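Long-range contacts in extracellular ligand-binding receptor (Rhodopseudomonas palustris, PDB 4DQD), which probably binds aromatic acids related to those derived from lignin, including 3-phenylpyruvate, as the solute-binding component of a transport system: residues L288-T293 against A328-L333; A266-A271 against F284-W289; P92-A97 against W112-V117. All coordinates share one frame; numbering follows the deposited sequence.

In the fold
Contacts 1 and 2 share helix 284-305 and meet the same 3-hydroxypyruvate, whereas contact 3 belongs to the mixed sheet of the N-terminal lobe, where its two strands run parallel. All three are mainly buried, but contact 2 runs out to an exposed edge at Arg267. Their chemistry follows their place. A single carboxylate holds a hairpin turn in contact 1, aromatic and aliphatic packing joins two helices in contact 2, and backbone hydrogen bonds register two strands in contact 3. His287 relates all three: its ND1 meets Asn331 of contact 1, its ring packs on Val117 of contact 3, and it approaches the 3-phenylpyruvate that contacts 2 and 3 both touch.

Contact 1. Residues L288-T293 against A328-L333; sequences LWDSMT and ALNNGL. With 3PY (3-hydroxypyruvic acid), chain E.
Asp290, on helix 284-305, presses its carboxylate into the type I turn Leu329-Gly332 that closes a two-stranded beta hairpin, an example of a buried acid from a helix receiving backbone and side-chain N-H groups of a turn. This is the tight part. Asn330 ND2 reaches Asp290 OD1 at 3.1 Å from the syn side in an almost straight bond (173°), the two planes only 19° apart and the donor somewhat out of the carboxylate plane. Asp290 OD2 takes two donors: Asn331 N at 3.0 Å, nearly along the C-O axis, and Asn331 ND2 at 2.9 Å on the anti side, with the Asn331 amide turned 70° from the carboxylate. A weak bond from Asn330 N to OD1 completes the grip, so both oxygens are engaged and the rotation of the carboxylate is probably fixed. Asn331 ND2 also bonds His287 ND1.

One helical turn on, the contact is looser. Partly exposed Thr293 only brushes the hairpin, CG2 against Leu329 CD2 at 3.9 Å. On this helix, 3-hydroxypyruvate lies over one face of the Trp289 indole, its O1 3.6 Å from CE2, while Thr293 OG1 donates to its acid oxygen O2 at 2.7 Å.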
loop_
_atom_site.group_PDB
_atom_site.type_symbol
_atom_site.label_atom_id
_atom_site.label_comp_id
_atom_site.label_asym_id
_atom_site.label_seq_id
_atom_site.Cartn_x
_atom_site.Cartn_y
_atom_site.Cartn_z
ATOM N N LEU A 288 4.173 -3.999 6.375
ATOM C CA LEU A 288 4.989 -3.831 7.584
ATOM C C LEU A 288 6.230 -4.710 7.482
ATOM O O LEU A 288 7.345 -4.277 7.752
ATOM C CB LEU A 288 4.191 -4.223 8.830
ATOM C CG LEU A 288 4.965 -4.226 10.151
ATOM C CD1 LEU A 288 5.710 -2.903 10.388
ATOM C CD2 LEU A 288 4.049 -4.555 11.341
ATOM N N TRP A 289 6.020 -5.962 7.083
ATOM C CA TRP A 289 7.114 -6.918 6.953
ATOM C C TRP A 289 8.208 -6.391 6.019
ATOM O O TRP A 289 9.384 -6.392 6.386
ATOM C CB TRP A 289 6.557 -8.258 6.436
ATOM C CG TRP A 289 7.559 -9.371 6.367
ATOM C CD1 TRP A 289 8.277 -9.764 5.270
ATOM C CD2 TRP A 289 7.939 -10.250 7.433
ATOM N NE1 TRP A 289 9.078 -10.834 5.590
ATOM C CE2 TRP A 289 8.891 -11.150 6.912
ATOM C CE3 TRP A 289 7.566 -10.363 8.778
ATOM C CZ2 TRP A 289 9.476 -12.155 7.690
ATOM C CZ3 TRP A 289 8.151 -11.357 9.550
ATOM C CH2 TRP A 289 9.100 -12.236 9.004
ATOM N N ASP A 290 7.828 -5.937 4.820
ATOM C CA ASP A 290 8.818 -5.486 3.839
ATOM C C ASP A 290 9.510 -4.208 4.333
ATOM O O ASP A 290 10.695 -3.988 4.058
ATOM C CB ASP A 290 8.168 -5.180 2.479
ATOM C CG ASP A 290 7.912 -6.415 1.613
ATOM O OD1 ASP A 290 8.402 -7.538 1.897
ATOM O OD2 ASP A 290 7.217 -6.227 0.592
ATOM N N SER A 291 8.772 -3.358 5.037
ATOM C CA SER A 291 9.385 -2.157 5.610
ATOM C C SER A 291 10.485 -2.567 6.583
ATOM O O SER A 291 11.563 -1.972 6.615
ATOM C CB SER A 291 8.342 -1.294 6.338
ATOM O OG SER A 291 7.403 -0.746 5.421
HETATM N N MSE A 292 10.199 -3.586 7.385
HETATM C CA MSE A 292 11.199 -4.109 8.307
HETATM C C MSE A 292 12.374 -4.772 7.608
HETATM O O MSE A 292 13.475 -4.778 8.136
HETATM C CB MSE A 292 10.558 -5.026 9.349
HETATM C CG MSE A 292 9.833 -4.263 10.451
HETATM SE SE MSE A 292 10.971 -2.989 11.434
HETATM C CE MSE A 292 12.394 -4.222 11.960
ATOM N N THR A 293 12.157 -5.329 6.418
ATOM C CA THR A 293 13.276 -5.888 5.675
ATOM C C THR A 293 14.290 -4.786 5.382
ATOM O O THR A 293 15.488 -4.976 5.573
ATOM C CB THR A 293 12.822 -6.534 4.371
ATOM O OG1 THR A 293 11.931 -7.616 4.677
ATOM C CG2 THR A 293 14.029 -7.082 3.614
ATOM N N ALA A 328 14.592 -8.110 -3.787
ATOM C CA ALA A 328 13.258 -8.638 -3.985
ATOM C C ALA A 328 12.456 -8.543 -2.692
ATOM O O ALA A 328 12.795 -9.153 -1.678
ATOM C CB ALA A 328 13.297 -10.079 -4.497
ATOM N N LEU A 329 11.393 -7.750 -2.748
ATOM C CA LEU A 329 10.421 -7.652 -1.667
ATOM C C LEU A 329 9.114 -8.278 -2.134
ATOM O O LEU A 329 8.922 -8.535 -3.327
ATOM C CB LEU A 329 10.166 -6.188 -1.320
ATOM C CG LEU A 329 11.364 -5.417 -0.765
ATOM C CD1 LEU A 329 10.983 -3.946 -0.591
ATOM C CD2 LEU A 329 11.830 -6.013 0.565
ATOM N N ASN A 330 8.204 -8.521 -1.198
ATOM C CA ASN A 330 6.874 -8.972 -1.585
ATOM C C ASN A 330 6.184 -7.937 -2.463
ATOM O O ASN A 330 5.349 -8.271 -3.304
ATOM C CB ASN A 330 6.049 -9.249 -0.337
ATOM C CG ASN A 330 6.487 -10.510 0.361
ATOM O OD1 ASN A 330 6.043 -11.598 -0.005
ATOM N ND2 ASN A 330 7.377 -10.385 1.354
ATOM N N ASN A 331 6.557 -6.677 -2.266
ATOM C CA ASN A 331 6.001 -5.586 -3.047
ATOM C C ASN A 331 6.639 -5.373 -4.413
ATOM O O ASN A 331 6.130 -4.585 -5.209
ATOM C CB ASN A 331 6.081 -4.287 -2.248
ATOM C CG ASN A 331 4.890 -4.097 -1.335
ATOM O OD1 ASN A 331 3.825 -3.651 -1.776
ATOM N ND2 ASN A 331 5.062 -4.418 -0.052
ATOM N N GLY A 332 7.731 -6.079 -4.700
ATOM C CA GLY A 332 8.363 -5.975 -6.004
ATOM C C GLY A 332 9.883 -5.887 -5.938
ATOM O O GLY A 332 10.476 -6.097 -4.884
ATOM N N LEU A 333 10.505 -5.563 -7.070
ATOM C CA LEU A 333 11.963 -5.465 -7.136
ATOM C C LEU A 333 12.366 -4.031 -6.835
ATOM O O LEU A 333 12.074 -3.126 -7.618
ATOM C CB LEU A 333 12.461 -5.877 -8.518
ATOM C CG LEU A 333 13.969 -5.762 -8.726
ATOM C CD1 LEU A 333 14.706 -6.708 -7.796
ATOM C CD2 LEU A 333 14.287 -6.078 -10.181
HETATM C C1 3PY E . 11.876 -8.997 7.483
HETATM O O1 3PY E . 10.941 -8.191 7.240
HETATM O O2 3PY E . 12.674 -9.362 6.575
HETATM C C2 3PY E . 12.019 -9.512 8.868
HETATM O O3 3PY E . 12.829 -10.393 9.124
HETATM C C3 3PY E . 11.193 -8.895 9.933
HETATM O O4 3PY E . 11.940 -7.848 10.442
#

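Contact 2. Residues A266-A271 against F284-W289; sequences ARFVDA and FGVHLW. With 3PY (3-hydroxypyruvic acid), chain E; PPY (3-phenylpyruvic acid), chain B.
The helical segments 266-271 and 284-289 cross steeply, at 105° with axes 10.8 Å apart, bringing Phe268 against Trp289 in an example of aromatic packing between helices of a periplasmic-binding-protein lobe. Phe268 fills the space between them. Its ring, swung away from the backbone N (chi1 166°), reaches across to the start of helix 284-305, where CZ rests on the backbone between Gly285 and Val286. A CH-pi contact comes from Val286 CG2, 3.8 Å from the Phe268 ring centroid and over its face. A second runs the other way: Phe268 CB sits 3.7 Å from the centroid of the Trp289 five-membered ring, almost on its normal. The two rings themselves meet obliquely, planes 54° apart. Farther along the indole, Ala271 CB touches Trp289 CH2 at 3.5 Å.

The polar part lies at the exposed margin. Trp289 CZ2 lies over one face of the Arg267 guanidinium, the groups well tilted against each other, and a water in the indole plane accepts from both Trp289 NE1 (2.9 Å) and Arg267 NH1 (3.0 Å). Arg267 NH1 also donates, nearly straight, to acid oxygen O2 of 3-hydroxypyruvate at 2.8 Å, and Arg267 NH2 reaches the ligand's keto oxygen O3 at 3.0 Å; Glu296 supplies a further bond. On the far side of helix 284-305, Phe284 and His287 approach the phenyl ring of 3-phenylpyruvate. Phe268 thus packs on the indole face opposite the one that carries the small acid and probably fixes its orientation, while the arginine donates to two of the acid's oxygens and would offset any negative charge on it.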
loop_
_atom_site.group_PDB
_atom_site.type_symbol
_atom_site.label_atom_id
_atom_site.label_comp_id
_atom_site.label_asym_id
_atom_site.label_seq_id
_atom_site.Cartn_x
_atom_site.Cartn_y
_atom_site.Cartn_z
ATOM N N ALA A 266 6.944 -16.744 1.357
ATOM C CA ALA A 266 6.978 -17.881 2.272
ATOM C C ALA A 266 7.513 -17.490 3.650
ATOM O O ALA A 266 6.968 -17.918 4.667
ATOM C CB ALA A 266 7.810 -19.021 1.682
ATOM N N ARG A 267 8.588 -16.698 3.677
ATOM C CA ARG A 267 9.176 -16.222 4.934
ATOM C C ARG A 267 8.128 -15.506 5.760
ATOM O O ARG A 267 7.982 -15.741 6.966
ATOM C CB ARG A 267 10.277 -15.186 4.677
ATOM C CG ARG A 267 11.614 -15.690 4.248
ATOM C CD ARG A 267 12.606 -14.523 4.266
ATOM N NE ARG A 267 13.056 -14.180 5.616
ATOM C CZ ARG A 267 12.978 -12.968 6.164
ATOM N NH1 ARG A 267 12.433 -11.957 5.498
ATOM N NH2 ARG A 267 13.428 -12.769 7.399
ATOM N N PHE A 268 7.432 -14.585 5.103
ATOM C CA PHE A 268 6.431 -13.783 5.774
ATOM C C PHE A 268 5.270 -14.646 6.249
ATOM O O PHE A 268 4.879 -14.595 7.412
ATOM C CB PHE A 268 5.937 -12.672 4.844
ATOM C CG PHE A 268 4.680 -12.009 5.314
ATOM C CD1 PHE A 268 4.651 -11.304 6.510
ATOM C CD2 PHE A 268 3.525 -12.087 4.555
ATOM C CE1 PHE A 268 3.477 -10.694 6.943
ATOM C CE2 PHE A 268 2.354 -11.479 4.975
ATOM C CZ PHE A 268 2.329 -10.773 6.169
ATOM N N VAL A 269 4.714 -15.440 5.348
ATOM C CA VAL A 269 3.577 -16.274 5.706
ATOM C C VAL A 269 3.904 -17.210 6.874
ATOM O O VAL A 269 3.118 -17.322 7.818
ATOM C CB VAL A 269 3.068 -17.076 4.499
ATOM C CG1 VAL A 269 2.012 -18.088 4.939
ATOM C CG2 VAL A 269 2.517 -16.130 3.440
ATOM N N ASP A 270 5.064 -17.861 6.824
ATOM C CA ASP A 270 5.453 -18.782 7.894
ATOM C C ASP A 270 5.594 -18.086 9.253
ATOM O O ASP A 270 5.143 -18.610 10.274
ATOM C CB ASP A 270 6.748 -19.521 7.542
ATOM C CG ASP A 270 6.573 -20.480 6.375
ATOM O OD1 ASP A 270 5.413 -20.772 6.022
ATOM O OD2 ASP A 270 7.590 -20.940 5.815
ATOM N N ALA A 271 6.230 -16.917 9.263
ATOM C CA ALA A 271 6.404 -16.163 10.499
ATOM C C ALA A 271 5.060 -15.676 11.034
ATOM O O ALA A 271 4.799 -15.721 12.242
ATOM C CB ALA A 271 7.346 -14.983 10.269
ATOM N N PHE A 284 -1.785 -6.931 3.320
ATOM C CA PHE A 284 -1.450 -5.661 3.956
ATOM C C PHE A 284 -0.435 -5.780 5.079
ATOM O O PHE A 284 0.320 -4.843 5.341
ATOM C CB PHE A 284 -2.723 -4.889 4.326
ATOM C CG PHE A 284 -3.498 -4.500 3.111
ATOM C CD1 PHE A 284 -4.614 -5.220 2.722
ATOM C CD2 PHE A 284 -3.042 -3.473 2.299
ATOM C CE1 PHE A 284 -5.290 -4.886 1.558
ATOM C CE2 PHE A 284 -3.698 -3.137 1.151
ATOM C CZ PHE A 284 -4.830 -3.845 0.769
ATOM N N GLY A 285 -0.385 -6.947 5.716
ATOM C CA GLY A 285 0.603 -7.186 6.749
ATOM C C GLY A 285 2.002 -7.148 6.163
ATOM O O GLY A 285 2.969 -6.823 6.858
ATOM N N VAL A 286 2.116 -7.478 4.878
ATOM C CA VAL A 286 3.437 -7.572 4.262
ATOM C C VAL A 286 4.028 -6.191 4.045
ATOM O O VAL A 286 5.241 -6.045 3.869
ATOM C CB VAL A 286 3.431 -8.403 2.940
ATOM C CG1 VAL A 286 3.318 -7.499 1.708
ATOM C CG2 VAL A 286 4.690 -9.272 2.866
ATOM N N HIS A 287 3.187 -5.160 4.095
ATOM C CA HIS A 287 3.730 -3.809 3.989
ATOM C C HIS A 287 4.525 -3.417 5.236
ATOM O O HIS A 287 5.456 -2.618 5.158
ATOM C CB HIS A 287 2.624 -2.814 3.681
ATOM C CG HIS A 287 1.851 -3.158 2.450
ATOM N ND1 HIS A 287 2.395 -3.887 1.415
ATOM C CD2 HIS A 287 0.579 -2.870 2.081
ATOM C CE1 HIS A 287 1.490 -4.041 0.463
ATOM N NE2 HIS A 287 0.383 -3.429 0.840
ATOM N N LEU A 288 4.173 -3.999 6.375
ATOM C CA LEU A 288 4.989 -3.831 7.584
ATOM C C LEU A 288 6.230 -4.710 7.482
ATOM O O LEU A 288 7.345 -4.277 7.752
ATOM C CB LEU A 288 4.191 -4.223 8.830
ATOM C CG LEU A 288 4.965 -4.226 10.151
ATOM C CD1 LEU A 288 5.710 -2.903 10.388
ATOM C CD2 LEU A 288 4.049 -4.555 11.341
ATOM N N TRP A 289 6.020 -5.962 7.083
ATOM C CA TRP A 289 7.114 -6.918 6.953
ATOM C C TRP A 289 8.208 -6.391 6.019
ATOM O O TRP A 289 9.384 -6.392 6.386
ATOM C CB TRP A 289 6.557 -8.258 6.436
ATOM C CG TRP A 289 7.559 -9.371 6.367
ATOM C CD1 TRP A 289 8.277 -9.764 5.270
ATOM C CD2 TRP A 289 7.939 -10.250 7.433
ATOM N NE1 TRP A 289 9.078 -10.834 5.590
ATOM C CE2 TRP A 289 8.891 -11.150 6.912
ATOM C CE3 TRP A 289 7.566 -10.363 8.778
ATOM C CZ2 TRP A 289 9.476 -12.155 7.690
ATOM C CZ3 TRP A 289 8.151 -11.357 9.550
ATOM C CH2 TRP A 289 9.100 -12.236 9.004
HETATM C C1 3PY E . 11.876 -8.997 7.483
HETATM O O1 3PY E . 10.941 -8.191 7.240
HETATM O O2 3PY E . 12.674 -9.362 6.575
HETATM C C2 3PY E . 12.019 -9.512 8.868
HETATM O O3 3PY E . 12.829 -10.393 9.124
HETATM C C3 3PY E . 11.193 -8.895 9.933
HETATM O O4 3PY E . 11.940 -7.848 10.442
HETATM C C1 PPY B . -5.211 4.503 0.956
HETATM O O1 PPY B . -6.324 3.919 1.068
HETATM O O2 PPY B . -5.029 5.694 1.208
HETATM C C2 PPY B . -4.068 3.750 0.460
HETATM O O3 PPY B . -2.960 4.296 0.445
HETATM C C3 PPY B . -4.472 2.395 0.011
HETATM C "C1'" PPY B . -3.395 1.401 -0.176
HETATM C "C2'" PPY B . -3.393 0.603 -1.289
HETATM C "C3'" PPY B . -2.321 -0.410 -1.488
HETATM C "C4'" PPY B . -1.339 -0.560 -0.544
HETATM C "C5'" PPY B . -1.367 0.303 0.670
HETATM C "C6'" PPY B . -2.340 1.235 0.854
HETATM O O HOH W 1 10.437 -11.723 3.239
#

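Contact 3. Residues P92-A97 against W112-V117; sequences PLMTMA and WVYKVV. With PPY (3-phenylpyruvic acid), chain B.
Leu93 and Tyr114 carry the strongest bonds between two neighbouring parallel strands: Leu93 N donates to Trp112 O at 2.8 Å, and Leu93 O accepts from Tyr114 N, also at 2.8 Å. A third bond, Thr95 N to Tyr114 O at 2.9 Å, continues the pattern before the chains part. Strand 113-115 is the outermost of the sheet in the N-terminal lobe, an alpha/beta arrangement of Rossmann-like type, and the link from strand 93-95 has no alpha helix.

Past Thr95, water takes over from direct pairing. One molecule joins Thr95 O to Val116 N; another receives Val117 N and donates to Thr95 O and Ala97 O. Lys115 reinforces this end: its extended chain runs beside the Ala97 carbonyl and bends at its last torsion (chi4 -71°), so that NZ donates to Val117 O at 2.8 Å, from above the carbonyl plane. The same ammonium also bonds Ala98 O and Asn119 OD1.

Packing flanks the backbone on both faces of the sheet. Leu93 and Val113 lie side by side on one, with Thr95 CG2 against Lys115 CG at 3.7 Å. On the other, Met94, a selenomethionine, curls back through two bent torsions until its CE meets Tyr114 CB at 3.6 Å; its selenium stands obliquely to the tyrosine ring in a Met-aromatic contact, while His341 stacks on that ring and helix 311-321 covers this face.

The loops that follow the strands reach 3-phenylpyruvate: Val117 CG1 lies 3.6 Å from its C4', and Met96 O 3.4 Å from C5'. The chemistry thus grades from direct backbone pairing, through water and an ammonium with three hydrogen-bond acceptors, to a ligand-lining end where a valine side chain and a backbone carbonyl meet the phenyl ring.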
loop_
_atom_site.group_PDB
_atom_site.type_symbol
_atom_site.label_atom_id
_atom_site.label_comp_id
_atom_site.label_asym_id
_atom_site.label_seq_id
_atom_site.Cartn_x
_atom_site.Cartn_y
_atom_site.Cartn_z
ATOM N N PRO A 92 13.725 8.405 10.304
ATOM C CA PRO A 92 13.165 7.801 9.085
ATOM C C PRO A 92 11.725 7.322 9.293
ATOM O O PRO A 92 11.379 6.780 10.348
ATOM C CB PRO A 92 14.099 6.618 8.798
ATOM C CG PRO A 92 14.889 6.405 10.060
ATOM C CD PRO A 92 14.889 7.681 10.843
ATOM N N LEU A 93 10.899 7.543 8.278
ATOM C CA LEU A 93 9.517 7.092 8.267
ATOM C C LEU A 93 9.331 6.072 7.158
ATOM O O LEU A 93 9.579 6.374 5.992
ATOM C CB LEU A 93 8.591 8.279 7.983
ATOM C CG LEU A 93 7.109 7.941 7.783
ATOM C CD1 LEU A 93 6.505 7.362 9.056
ATOM C CD2 LEU A 93 6.335 9.187 7.323
HETATM N N MSE A 94 8.862 4.882 7.516
HETATM C CA MSE A 94 8.508 3.872 6.512
HETATM C C MSE A 94 7.008 3.902 6.389
HETATM O O MSE A 94 6.313 3.379 7.249
HETATM C CB MSE A 94 8.926 2.478 7.002
HETATM C CG MSE A 94 10.313 2.401 7.639
HETATM SE SE MSE A 94 11.815 2.983 6.510
HETATM C CE MSE A 94 11.669 1.571 5.185
ATOM N N THR A 95 6.490 4.532 5.344
ATOM C CA THR A 95 5.041 4.601 5.230
ATOM C C THR A 95 4.532 3.304 4.633
ATOM O O THR A 95 5.221 2.669 3.841
ATOM C CB THR A 95 4.558 5.813 4.414
ATOM O OG1 THR A 95 3.122 5.854 4.444
ATOM C CG2 THR A 95 5.025 5.740 2.964
HETATM N N MSE A 96 3.332 2.896 5.037
HETATM C CA MSE A 96 2.747 1.663 4.508
HETATM C C MSE A 96 1.631 1.939 3.509
HETATM O O MSE A 96 0.963 1.012 3.049
HETATM C CB MSE A 96 2.259 0.751 5.643
HETATM C CG MSE A 96 3.395 0.273 6.528
HETATM SE SE MSE A 96 2.777 -0.869 7.978
HETATM C CE MSE A 96 1.776 0.448 9.065
ATOM N N ALA A 97 1.447 3.214 3.162
ATOM C CA ALA A 97 0.393 3.619 2.225
ATOM C C ALA A 97 0.898 3.730 0.775
ATOM O O ALA A 97 2.072 3.474 0.502
ATOM C CB ALA A 97 -0.251 4.922 2.691
ATOM N N TRP A 112 13.427 11.874 4.319
ATOM C CA TRP A 112 13.330 11.009 5.500
ATOM C C TRP A 112 12.321 9.874 5.350
ATOM O O TRP A 112 12.136 9.079 6.267
ATOM C CB TRP A 112 13.000 11.853 6.749
ATOM C CG TRP A 112 14.148 12.715 7.127
ATOM C CD1 TRP A 112 14.372 14.002 6.729
ATOM C CD2 TRP A 112 15.273 12.339 7.929
ATOM N NE1 TRP A 112 15.569 14.455 7.247
ATOM C CE2 TRP A 112 16.140 13.447 7.980
ATOM C CE3 TRP A 112 15.630 11.167 8.605
ATOM C CZ2 TRP A 112 17.335 13.428 8.694
ATOM C CZ3 TRP A 112 16.821 11.145 9.310
ATOM C CH2 TRP A 112 17.660 12.269 9.351
ATOM N N VAL A 113 11.676 9.794 4.193
ATOM C CA VAL A 113 10.565 8.865 4.026
ATOM C C VAL A 113 10.891 7.761 3.031
ATOM O O VAL A 113 11.444 8.027 1.964
ATOM C CB VAL A 113 9.302 9.622 3.550
ATOM C CG1 VAL A 113 8.110 8.664 3.435
ATOM C CG2 VAL A 113 8.992 10.762 4.502
ATOM N N TYR A 114 10.531 6.525 3.376
ATOM C CA TYR A 114 10.658 5.391 2.446
ATOM C C TYR A 114 9.318 4.699 2.306
ATOM O O TYR A 114 8.445 4.859 3.162
ATOM C CB TYR A 114 11.736 4.413 2.925
ATOM C CG TYR A 114 13.099 5.052 2.858
ATOM C CD1 TYR A 114 13.799 5.100 1.653
ATOM C CD2 TYR A 114 13.648 5.682 3.968
ATOM C CE1 TYR A 114 15.030 5.711 1.574
ATOM C CE2 TYR A 114 14.875 6.305 3.896
ATOM C CZ TYR A 114 15.561 6.318 2.699
ATOM O OH TYR A 114 16.776 6.942 2.628
ATOM N N LYS A 115 9.149 3.933 1.231
ATOM C CA LYS A 115 7.807 3.476 0.870
ATOM C C LYS A 115 7.858 2.168 0.102
ATOM O O LYS A 115 8.213 2.154 -1.073
ATOM C CB LYS A 115 7.133 4.565 0.028
ATOM C CG LYS A 115 5.698 4.272 -0.399
ATOM C CD LYS A 115 5.129 5.499 -1.116
ATOM C CE LYS A 115 3.733 5.248 -1.625
ATOM N NZ LYS A 115 3.760 4.292 -2.778
ATOM N N VAL A 116 7.509 1.065 0.761
ATOM C CA VAL A 116 7.577 -0.238 0.097
ATOM C C VAL A 116 6.434 -0.549 -0.874
ATOM O O VAL A 116 6.604 -1.377 -1.758
ATOM C CB VAL A 116 7.699 -1.417 1.095
ATOM C CG1 VAL A 116 8.984 -1.298 1.898
ATOM C CG2 VAL A 116 6.472 -1.492 2.003
ATOM N N VAL A 117 5.264 0.073 -0.707
ATOM C CA VAL A 117 4.171 -0.191 -1.645
ATOM C C VAL A 117 4.472 0.555 -2.943
ATOM O O VAL A 117 4.822 1.724 -2.907
ATOM C CB VAL A 117 2.822 0.304 -1.100
ATOM C CG1 VAL A 117 1.730 0.163 -2.179
ATOM C CG2 VAL A 117 2.451 -0.473 0.167
HETATM C C1 PPY B . -5.211 4.503 0.956
HETATM O O1 PPY B . -6.324 3.919 1.068
HETATM O O2 PPY B . -5.029 5.694 1.208
HETATM C C2 PPY B . -4.068 3.750 0.460
HETATM O O3 PPY B . -2.960 4.296 0.445
HETATM C C3 PPY B . -4.472 2.395 0.011
HETATM C "C1'" PPY B . -3.395 1.401 -0.176
HETATM C "C2'" PPY B . -3.393 0.603 -1.289
HETATM C "C3'" PPY B . -2.321 -0.410 -1.488
HETATM C "C4'" PPY B . -1.339 -0.560 -0.544
HETATM C "C5'" PPY B . -1.367 0.303 0.670
HETATM C "C6'" PPY B . -2.340 1.235 0.854
HETATM O O HOH W 2 7.737 1.482 3.686
HETATM O O HOH W 3 4.242 1.828 1.404
#